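Side-chain contacts in sister chromatid cohesion protein (PDB 5T8V), which probably loads cohesin onto chromatin, the chain here being the C-terminal, HEAT-repeat part of the loader Scc2: residues R708-A713 against R745-Q750; G732-V737 against D794-A799; T1121-L1126 against P1159-V1164. All blocks are in the same frame, centred on the assembly; numbering follows the deposited sequence.

Contact 1 (R708-A713 against R745-Q750)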
loop_
_atom_site.group_PDB
_atom_site.type_symbol
_atom_site.label_atom_id
_atom_site.label_comp_id
_atom_site.label_asym_id
_atom_site.label_seq_id
_atom_site.Cartn_x
_atom_site.Cartn_y
_atom_site.Cartn_z
ATOM N N ARG A 708 -2.634 -13.612 -4.779
ATOM C CA ARG A 708 -3.570 -12.493 -4.768
ATOM C C ARG A 708 -3.725 -11.897 -6.162
ATOM O O ARG A 708 -4.846 -11.652 -6.630
ATOM C CB ARG A 708 -3.101 -11.428 -3.776
ATOM C CG ARG A 708 -4.003 -10.207 -3.725
ATOM C CD ARG A 708 -3.748 -9.370 -2.484
ATOM N NE ARG A 708 -4.741 -8.308 -2.339
ATOM C CZ ARG A 708 -4.870 -7.544 -1.259
ATOM N NH1 ARG A 708 -4.071 -7.718 -0.214
ATOM N NH2 ARG A 708 -5.807 -6.606 -1.222
ATOM N N ALA A 709 -2.603 -11.664 -6.847
ATOM C CA ALA A 709 -2.651 -11.049 -8.168
ATOM C C ALA A 709 -3.439 -11.897 -9.159
ATOM O O ALA A 709 -4.120 -11.351 -10.035
ATOM C CB ALA A 709 -1.233 -10.810 -8.687
ATOM N N MET A 710 -3.362 -13.224 -9.047
ATOM C CA MET A 710 -4.081 -14.074 -9.988
ATOM C C MET A 710 -5.532 -14.303 -9.586
ATOM O O MET A 710 -6.359 -14.603 -10.456
ATOM C CB MET A 710 -3.358 -15.411 -10.160
ATOM C CG MET A 710 -3.149 -16.217 -8.897
ATOM S SD MET A 710 -2.193 -17.718 -9.215
ATOM C CE MET A 710 -0.615 -17.042 -9.734
ATOM N N LYS A 711 -5.872 -14.156 -8.304
ATOM C CA LYS A 711 -7.282 -14.123 -7.928
ATOM C C LYS A 711 -7.945 -12.855 -8.460
ATOM O O LYS A 711 -9.013 -12.907 -9.087
ATOM C CB LYS A 711 -7.420 -14.214 -6.407
ATOM C CG LYS A 711 -8.786 -14.688 -5.926
ATOM C CD LYS A 711 -8.979 -16.180 -6.169
ATOM C CE LYS A 711 -10.324 -16.664 -5.645
ATOM N NZ LYS A 711 -10.530 -18.123 -5.874
ATOM N N LEU A 712 -7.313 -11.702 -8.225
ATOM C CA LEU A 712 -7.785 -10.461 -8.828
ATOM C C LEU A 712 -7.889 -10.596 -10.342
ATOM O O LEU A 712 -8.880 -10.172 -10.948
ATOM C CB LEU A 712 -6.845 -9.314 -8.454
ATOM C CG LEU A 712 -7.092 -7.961 -9.128
ATOM C CD1 LEU A 712 -8.456 -7.408 -8.755
ATOM C CD2 LEU A 712 -5.994 -6.978 -8.756
ATOM N N ALA A 713 -6.872 -11.193 -10.969
ATOM C CA ALA A 713 -6.903 -11.386 -12.414
ATOM C C ALA A 713 -8.045 -12.301 -12.830
ATOM O O ALA A 713 -8.561 -12.177 -13.946
ATOM C CB ALA A 713 -5.569 -11.951 -12.896
ATOM N N ARG A 745 0.183 -23.592 -7.563
ATOM C CA ARG A 745 -0.213 -24.467 -8.662
ATOM C C ARG A 745 -1.658 -24.912 -8.492
ATOM O O ARG A 745 -2.451 -24.872 -9.441
ATOM C CB ARG A 745 0.704 -25.687 -8.739
ATOM C CG ARG A 745 2.174 -25.382 -8.930
ATOM C CD ARG A 745 2.978 -26.674 -8.963
ATOM N NE ARG A 745 4.308 -26.526 -8.380
ATOM C CZ ARG A 745 5.129 -27.541 -8.125
ATOM N NH1 ARG A 745 4.759 -28.786 -8.400
ATOM N NH2 ARG A 745 6.322 -27.313 -7.593
ATOM N N ASP A 746 -2.016 -25.352 -7.283
ATOM C CA ASP A 746 -3.398 -25.738 -7.021
ATOM C C ASP A 746 -4.357 -24.606 -7.367
ATOM O O ASP A 746 -5.412 -24.834 -7.972
ATOM C CB ASP A 746 -3.557 -26.150 -5.556
ATOM C CG ASP A 746 -2.659 -27.311 -5.174
ATOM O OD1 ASP A 746 -2.339 -28.133 -6.058
ATOM O OD2 ASP A 746 -2.272 -27.400 -3.989
ATOM N N LEU A 747 -3.999 -23.371 -7.002
ATOM C CA LEU A 747 -4.851 -22.229 -7.321
ATOM C C LEU A 747 -4.945 -22.019 -8.826
ATOM O O LEU A 747 -6.033 -21.796 -9.367
ATOM C CB LEU A 747 -4.319 -20.971 -6.636
ATOM C CG LEU A 747 -5.071 -19.673 -6.949
ATOM C CD1 LEU A 747 -6.535 -19.776 -6.543
ATOM C CD2 LEU A 747 -4.407 -18.489 -6.262
ATOM N N ALA A 748 -3.806 -22.078 -9.521
ATOM C CA ALA A 748 -3.811 -21.925 -10.971
ATOM C C ALA A 748 -4.756 -22.929 -11.618
ATOM O O ALA A 748 -5.646 -22.556 -12.395
ATOM C CB ALA A 748 -2.391 -22.089 -11.518
ATOM N N ARG A 749 -4.581 -24.214 -11.301
ATOM C CA ARG A 749 -5.498 -25.234 -11.793
ATOM C C ARG A 749 -6.941 -24.847 -11.499
ATOM O O ARG A 749 -7.750 -24.688 -12.415
ATOM C CB ARG A 749 -5.169 -26.590 -11.168
ATOM C CG ARG A 749 -3.879 -27.206 -11.666
ATOM C CD ARG A 749 -3.730 -28.637 -11.180
ATOM N NE ARG A 749 -2.364 -29.125 -11.344
ATOM C CZ ARG A 749 -1.398 -28.984 -10.442
ATOM N NH1 ARG A 749 -1.634 -28.366 -9.290
ATOM N NH2 ARG A 749 -0.187 -29.463 -10.689
ATOM N N GLN A 750 -7.276 -24.679 -10.218
ATOM C CA GLN A 750 -8.629 -24.306 -9.817
ATOM C C GLN A 750 -9.219 -23.223 -10.719
ATOM O O GLN A 750 -10.267 -23.414 -11.353
ATOM C CB GLN A 750 -8.604 -23.843 -8.354
ATOM C CG GLN A 750 -9.845 -23.084 -7.891
ATOM C CD GLN A 750 -11.121 -23.885 -8.058
ATOM O OE1 GLN A 750 -12.128 -23.372 -8.546
ATOM N NE2 GLN A 750 -11.089 -25.146 -7.641
#

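Contact 2 (G732-V737 against D794-A799)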
loop_
_atom_site.group_PDB
_atom_site.type_symbol
_atom_site.label_atom_id
_atom_site.label_comp_id
_atom_site.label_asym_id
_atom_site.label_seq_id
_atom_site.Cartn_x
_atom_site.Cartn_y
_atom_site.Cartn_z
ATOM N N GLY A 732 -0.922 -16.059 -18.605
ATOM C CA GLY A 732 -0.151 -15.993 -17.370
ATOM C C GLY A 732 -0.557 -17.066 -16.377
ATOM O O GLY A 732 0.287 -17.799 -15.847
ATOM N N LEU A 733 -1.861 -17.169 -16.107
ATOM C CA LEU A 733 -2.367 -18.215 -15.225
ATOM C C LEU A 733 -1.824 -19.578 -15.626
ATOM O O LEU A 733 -1.325 -20.335 -14.786
ATOM C CB LEU A 733 -3.897 -18.226 -15.253
ATOM C CG LEU A 733 -4.606 -17.125 -14.467
ATOM C CD1 LEU A 733 -6.072 -17.049 -14.865
ATOM C CD2 LEU A 733 -4.475 -17.370 -12.976
ATOM N N LEU A 734 -1.918 -19.908 -16.915
ATOM C CA LEU A 734 -1.407 -21.191 -17.380
ATOM C C LEU A 734 0.094 -21.301 -17.146
ATOM O O LEU A 734 0.582 -22.345 -16.702
ATOM C CB LEU A 734 -1.743 -21.388 -18.856
ATOM C CG LEU A 734 -3.160 -21.894 -19.149
ATOM C CD1 LEU A 734 -3.559 -21.654 -20.599
ATOM C CD2 LEU A 734 -3.266 -23.378 -18.821
ATOM N N HIS A 735 0.844 -20.230 -17.422
ATOM C CA HIS A 735 2.276 -20.250 -17.135
ATOM C C HIS A 735 2.549 -20.549 -15.668
ATOM O O HIS A 735 3.613 -21.081 -15.332
ATOM C CB HIS A 735 2.917 -18.917 -17.519
ATOM C CG HIS A 735 3.622 -18.943 -18.838
ATOM N ND1 HIS A 735 3.025 -18.531 -20.011
ATOM C CD2 HIS A 735 4.875 -19.334 -19.172
ATOM C CE1 HIS A 735 3.880 -18.666 -21.008
ATOM N NE2 HIS A 735 5.010 -19.152 -20.527
ATOM N N ARG A 736 1.611 -20.219 -14.782
ATOM C CA ARG A 736 1.801 -20.426 -13.353
ATOM C C ARG A 736 1.393 -21.820 -12.888
ATOM O O ARG A 736 1.251 -22.038 -11.680
ATOM C CB ARG A 736 1.024 -19.366 -12.565
ATOM C CG ARG A 736 1.529 -17.946 -12.781
ATOM C CD ARG A 736 2.625 -17.573 -11.789
ATOM N NE ARG A 736 3.780 -18.466 -11.850
ATOM C CZ ARG A 736 4.808 -18.318 -12.682
ATOM N NH1 ARG A 736 4.842 -17.310 -13.544
ATOM N NH2 ARG A 736 5.810 -19.186 -12.654
ATOM N N VAL A 737 1.203 -22.769 -13.808
ATOM C CA VAL A 737 0.941 -24.146 -13.398
ATOM C C VAL A 737 2.241 -24.857 -13.042
ATOM O O VAL A 737 2.253 -25.741 -12.179
ATOM C CB VAL A 737 0.174 -24.900 -14.497
ATOM C CG1 VAL A 737 -0.047 -26.360 -14.101
ATOM C CG2 VAL A 737 -1.159 -24.224 -14.775
ATOM N N ASP A 794 -1.613 -28.978 -21.811
ATOM C CA ASP A 794 -1.745 -30.428 -21.894
ATOM C C ASP A 794 -1.821 -31.043 -20.502
ATOM O O ASP A 794 -2.733 -31.823 -20.202
ATOM C CB ASP A 794 -0.575 -31.017 -22.684
ATOM C CG ASP A 794 -0.565 -32.532 -22.670
ATOM O OD1 ASP A 794 -1.656 -33.134 -22.582
ATOM O OD2 ASP A 794 0.534 -33.121 -22.746
ATOM N N LYS A 795 -0.875 -30.690 -19.629
ATOM C CA LYS A 795 -0.886 -31.254 -18.285
ATOM C C LYS A 795 -2.058 -30.752 -17.448
ATOM O O LYS A 795 -2.452 -31.429 -16.493
ATOM C CB LYS A 795 0.438 -30.955 -17.580
ATOM C CG LYS A 795 1.591 -31.818 -18.074
ATOM C CD LYS A 795 1.459 -33.269 -17.605
ATOM C CE LYS A 795 2.230 -34.227 -18.503
ATOM N NZ LYS A 795 1.564 -34.423 -19.826
ATOM N N VAL A 796 -2.627 -29.591 -17.778
ATOM C CA VAL A 796 -3.851 -29.154 -17.112
ATOM C C VAL A 796 -5.012 -30.059 -17.506
ATOM O O VAL A 796 -5.782 -30.518 -16.655
ATOM C CB VAL A 796 -4.152 -27.680 -17.441
ATOM C CG1 VAL A 796 -5.462 -27.238 -16.792
ATOM C CG2 VAL A 796 -3.015 -26.785 -16.979
ATOM N N LEU A 797 -5.153 -30.325 -18.807
ATOM C CA LEU A 797 -6.225 -31.198 -19.272
ATOM C C LEU A 797 -6.069 -32.609 -18.719
ATOM O O LEU A 797 -7.064 -33.269 -18.397
ATOM C CB LEU A 797 -6.256 -31.225 -20.801
ATOM C CG LEU A 797 -6.992 -30.071 -21.484
ATOM C CD1 LEU A 797 -6.702 -30.068 -22.975
ATOM C CD2 LEU A 797 -8.491 -30.165 -21.235
ATOM N N GLN A 798 -4.831 -33.093 -18.606
ATOM C CA GLN A 798 -4.623 -34.434 -18.067
ATOM C C GLN A 798 -4.877 -34.471 -16.565
ATOM O O GLN A 798 -5.485 -35.421 -16.057
ATOM C CB GLN A 798 -3.212 -34.919 -18.393
ATOM C CG GLN A 798 -3.097 -35.535 -19.777
ATOM C CD GLN A 798 -1.689 -35.973 -20.109
ATOM O OE1 GLN A 798 -0.746 -35.693 -19.367
ATOM N NE2 GLN A 798 -1.535 -36.668 -21.230
ATOM N N ALA A 799 -4.426 -33.449 -15.837
ATOM C CA ALA A 799 -4.730 -33.352 -14.415
ATOM C C ALA A 799 -6.207 -33.088 -14.152
ATOM O O ALA A 799 -6.647 -33.215 -13.004
ATOM C CB ALA A 799 -3.891 -32.248 -13.771
#

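Contact 3 (T1121-L1126 against P1159-V1164)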
loop_
_atom_site.group_PDB
_atom_site.type_symbol
_atom_site.label_atom_id
_atom_site.label_comp_id
_atom_site.label_asym_id
_atom_site.label_seq_id
_atom_site.Cartn_x
_atom_site.Cartn_y
_atom_site.Cartn_z
ATOM N N THR A 1121 28.094 -47.502 -22.288
ATOM C CA THR A 1121 28.377 -46.304 -23.073
ATOM C C THR A 1121 28.553 -45.082 -22.179
ATOM O O THR A 1121 29.399 -44.221 -22.452
ATOM C CB THR A 1121 27.269 -46.074 -24.095
ATOM O OG1 THR A 1121 25.992 -46.155 -23.449
ATOM C CG2 THR A 1121 27.353 -47.115 -25.191
ATOM N N THR A 1122 27.767 -44.991 -21.105
ATOM C CA THR A 1122 27.917 -43.887 -20.161
ATOM C C THR A 1122 29.355 -43.781 -19.671
ATOM O O THR A 1122 29.945 -42.695 -19.658
ATOM C CB THR A 1122 26.962 -44.074 -18.978
ATOM O OG1 THR A 1122 25.611 -43.904 -19.421
ATOM C CG2 THR A 1122 27.255 -43.067 -17.867
ATOM N N HIS A 1123 29.935 -44.906 -19.254
ATOM C CA HIS A 1123 31.310 -44.876 -18.771
ATOM C C HIS A 1123 32.285 -44.575 -19.899
ATOM O O HIS A 1123 33.253 -43.832 -19.702
ATOM C CB HIS A 1123 31.662 -46.198 -18.089
ATOM C CG HIS A 1123 31.310 -46.233 -16.635
ATOM N ND1 HIS A 1123 32.090 -45.635 -15.668
ATOM C CD2 HIS A 1123 30.260 -46.785 -15.981
ATOM C CE1 HIS A 1123 31.538 -45.820 -14.482
ATOM N NE2 HIS A 1123 30.427 -46.515 -14.644
ATOM N N ARG A 1124 32.053 -45.132 -21.091
ATOM C CA ARG A 1124 32.977 -44.865 -22.191
ATOM C C ARG A 1124 33.044 -43.376 -22.518
ATOM O O ARG A 1124 34.133 -42.837 -22.752
ATOM C CB ARG A 1124 32.581 -45.660 -23.432
ATOM C CG ARG A 1124 33.370 -45.274 -24.693
ATOM C CD ARG A 1124 34.064 -46.461 -25.319
ATOM N NE ARG A 1124 33.157 -47.587 -25.508
ATOM C CZ ARG A 1124 33.541 -48.801 -25.883
ATOM N NH1 ARG A 1124 34.823 -49.059 -26.113
ATOM N NH2 ARG A 1124 32.641 -49.762 -26.023
ATOM N N PHE A 1125 31.901 -42.694 -22.541
ATOM C CA PHE A 1125 31.841 -41.321 -23.030
ATOM C C PHE A 1125 31.739 -40.277 -21.923
ATOM O O PHE A 1125 31.628 -39.083 -22.227
ATOM C CB PHE A 1125 30.660 -41.169 -23.992
ATOM C CG PHE A 1125 30.716 -42.103 -25.167
ATOM C CD1 PHE A 1125 31.678 -41.945 -26.151
ATOM C CD2 PHE A 1125 29.807 -43.142 -25.288
ATOM C CE1 PHE A 1125 31.733 -42.803 -27.232
ATOM C CE2 PHE A 1125 29.858 -44.002 -26.366
ATOM C CZ PHE A 1125 30.824 -43.833 -27.340
ATOM N N LEU A 1126 31.794 -40.685 -20.653
ATOM C CA LEU A 1126 31.636 -39.728 -19.562
ATOM C C LEU A 1126 32.646 -38.590 -19.672
ATOM O O LEU A 1126 32.285 -37.414 -19.558
ATOM C CB LEU A 1126 31.779 -40.436 -18.214
ATOM C CG LEU A 1126 31.607 -39.540 -16.982
ATOM C CD1 LEU A 1126 30.191 -38.987 -16.906
ATOM C CD2 LEU A 1126 31.956 -40.296 -15.715
ATOM N N PRO A 1159 28.972 -40.842 -7.406
ATOM C CA PRO A 1159 28.900 -39.399 -7.123
ATOM C C PRO A 1159 30.253 -38.708 -7.083
ATOM O O PRO A 1159 30.304 -37.480 -7.221
ATOM C CB PRO A 1159 28.202 -39.342 -5.758
ATOM C CG PRO A 1159 28.444 -40.681 -5.145
ATOM C CD PRO A 1159 28.470 -41.651 -6.283
ATOM N N LYS A 1160 31.348 -39.447 -6.892
ATOM C CA LYS A 1160 32.666 -38.820 -6.894
ATOM C C LYS A 1160 33.013 -38.269 -8.272
ATOM O O LYS A 1160 33.578 -37.176 -8.388
ATOM C CB LYS A 1160 33.725 -39.823 -6.439
ATOM C CG LYS A 1160 33.606 -40.220 -4.979
ATOM C CD LYS A 1160 34.701 -41.188 -4.564
ATOM C CE LYS A 1160 34.597 -41.538 -3.086
ATOM N NZ LYS A 1160 35.672 -42.473 -2.648
ATOM N N GLU A 1161 32.675 -39.009 -9.329
ATOM C CA GLU A 1161 32.990 -38.610 -10.694
ATOM C C GLU A 1161 32.116 -37.470 -11.200
ATOM O O GLU A 1161 32.284 -37.060 -12.355
ATOM C CB GLU A 1161 32.838 -39.811 -11.630
ATOM C CG GLU A 1161 33.755 -40.984 -11.315
ATOM C CD GLU A 1161 33.384 -42.238 -12.088
ATOM O OE1 GLU A 1161 32.371 -42.879 -11.736
ATOM O OE2 GLU A 1161 34.101 -42.579 -13.052
ATOM N N THR A 1162 31.206 -36.943 -10.382
ATOM C CA THR A 1162 30.174 -36.043 -10.883
ATOM C C THR A 1162 30.030 -34.792 -10.022
ATOM O O THR A 1162 29.756 -33.707 -10.542
ATOM C CB THR A 1162 28.840 -36.795 -10.958
ATOM O OG1 THR A 1162 28.950 -37.872 -11.896
ATOM C CG2 THR A 1162 27.718 -35.884 -11.388
ATOM N N GLY A 1163 30.209 -34.931 -8.711
ATOM C CA GLY A 1163 29.961 -33.842 -7.784
ATOM C C GLY A 1163 30.604 -32.520 -8.157
ATOM O O GLY A 1163 29.909 -31.521 -8.369
ATOM N N VAL A 1164 31.937 -32.501 -8.238
ATOM C CA VAL A 1164 32.659 -31.253 -8.472
ATOM C C VAL A 1164 32.186 -30.588 -9.756
ATOM O O VAL A 1164 32.125 -29.357 -9.847
ATOM C CB VAL A 1164 34.176 -31.513 -8.495
ATOM C CG1 VAL A 1164 34.939 -30.271 -8.954
ATOM C CG2 VAL A 1164 34.657 -31.947 -7.117
#

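Contact 1 (R708-A713 against R745-Q750)
Met710 and Leu747 form a small apolar contact between two helices, 703-719 and 742-755, in the HEAT-repeat body of Scc2. Helix 723-735 lies between these two in the chain, so the contact joins helices that are next but one in the chain of this alpha-solenoid. The nearest CA atoms are those of Met710 and Ala748, 7.9 Å apart.

Leu747 gives the largest share of the buried surface and uses its two methyls on different partners. CD2 rests against the middle of the methionine chain, 3.7 Å from Met710 CG and 3.8 Å from Met710 SD, the two side chains passing each other at a slant. CD1 turns to the aliphatic part of Lys711, where Lys711 CD is a looser 4.4 Å away. In Met710 the first torsion (chi1 58°) lodges CG between the backbone N and the carbonyl carbon. The chain then runs straight to the sulfur and bends at its last torsion (chi3 64°), which carries the CE methyl away from Leu747 and toward Arg736. Phe698, in a loop, also packs on Met710, which is buried, whereas Lys711 lies at the exposed margin.

On the far flank of helix 742-755, Asp746 OD1 and Arg749 NH1 form a salt bridge of 3.3 Å within the helix. No hydrogen bond or ion pair spans the two segments. The attraction between them is therefore probably dispersion and the exclusion of water, with a thioether chain and a lysine's methylenes both serving as apolar surface for one leucine.

Contact 2 (G732-V737 against D794-A799)
Val796 offers a single methyl, CG2, to two residues of the facing segment, Leu734 and Val737. This is buried apolar packing within the HEAT-repeat solenoid, joining the end of helix 723-735 and the residues just after it to helix 791-801 across 56 intervening residues. Val796 CG2 lies 3.9 Å from Leu734 CD2 and, again at 3.9 Å, meets Val737 CG2. The second methyl of Val737 stays close as well, with CG1 at 4.2 Å from Val796 CG2. Leu734 approaches at about a right angle to the valine, while Val737 meets it on a slant. All three side chains are buried.

Both valines share one rotamer: CG1 stands opposite the backbone N (chi1 178° in Val796), leaving CG2 beside that nitrogen and pointed at the other segment. Leu734 leaves its backbone to one side of the contact, and it is the far end of the chain that brings CD2 up to Val796.

The next shell sets these groups in place. Ile752 of helix 742-755 packs on both Leu734 and Val737, and Trp756 and Val789 add to the cover of Leu734. Val737 comes just after Arg736, the first residue to leave helical backbone angles, yet its N still bonds to Leu734 O at 3.0 Å, keeping the two touching residues of this segment one turn apart. On the other side, Leu797 directs its side chain to Phe849 and Ala852 of helix 839-852, so that adjacent residues of helix 791-801 serve different neighbours.

Lys795 folds back over its own helix: its NZ is 3.4 Å from Asp794 OD2 and donates a 2.7 Å hydrogen bond to Gln798 OE1, reaching that oxygen from 38° above the carbonyl plane.

Contact 3 (T1121-L1126 against P1159-V1164)
Glu1161 reaches out from a turn and sets its two carboxylate oxygens against two residues one helical turn apart, His1123 and Leu1126. OE1 lies 4.1 Å from His1123 CE1, and OE2 is equally far, 4.1 Å, from Leu1126 CD2. These are van der Waals distances, and no hydrogen bond joins the segments.

The conformation of the glutamate explains the double contact. Its CG stands beside the backbone N and opposite the carbonyl carbon (chi1 -61°), and beyond CG the chain is extended, so the carboxylate is carried straight across to helix 1115-1133. In His1123 the bond to CB points to one side, and a chi1 of -87° swings the imidazole over toward Glu1161. The imidazole and the carboxylate are tilted 34° from each other, and OE1 approaches the ring obliquely while the two side chains cross at about a right angle. His1123 is exposed and also touches a neighbouring molecule in the crystal, so its pose may partly reflect lattice packing. Leu1126, by contrast, is buried: its side chain crosses the glutamate on a slant, with CD2 the atom that touches.

His1123 ND1 comes within 4.5 Å of Glu1161 OE2, a separation at which the carboxylate might modestly favour a protonated ring; the charge of the ring is not known. OE1 also accepts a weak hydrogen bond from the backbone N of His1158. The turn is drawn in by the bond from Gly1163 N to Pro1159 O, 3.0 Å long, just as helix 1163-1169 begins.

Leu1126 of helix 1115-1133 and Thr1162 of the facing segment both pack on Val1157; Thr1122 meets Ile1151 of helix 1139-1154; on the opposite side Phe1125 and Arg1124 lean on helix 1050-1062, where Arg1124 forms a cation-pi pair with Tyr1053.

In the fold
Contacts 1 and 2 are packed directly on each other, while contact 3 stands apart. The centres of the first two are 12 Å apart, and their segments interleave along the chain, with helix 723-735 following 703-719 and preceding 742-755. Met710 CB is 3.6 Å from Leu733 CD2, and Ala748 CB is 3.6 Å from Arg736 O. All four segments fall within the PDS5-like sequence family. Contact 3 comes later, in the Nipped-B C-terminal family region, its centre 42 Å from that of contact 1 and 36 Å from that of contact 2, with nearest atoms about 23 and 25 Å away. Contacts 1 and 2 are apolar packing; in contact 3 a glutamate from a turn lies against a helix.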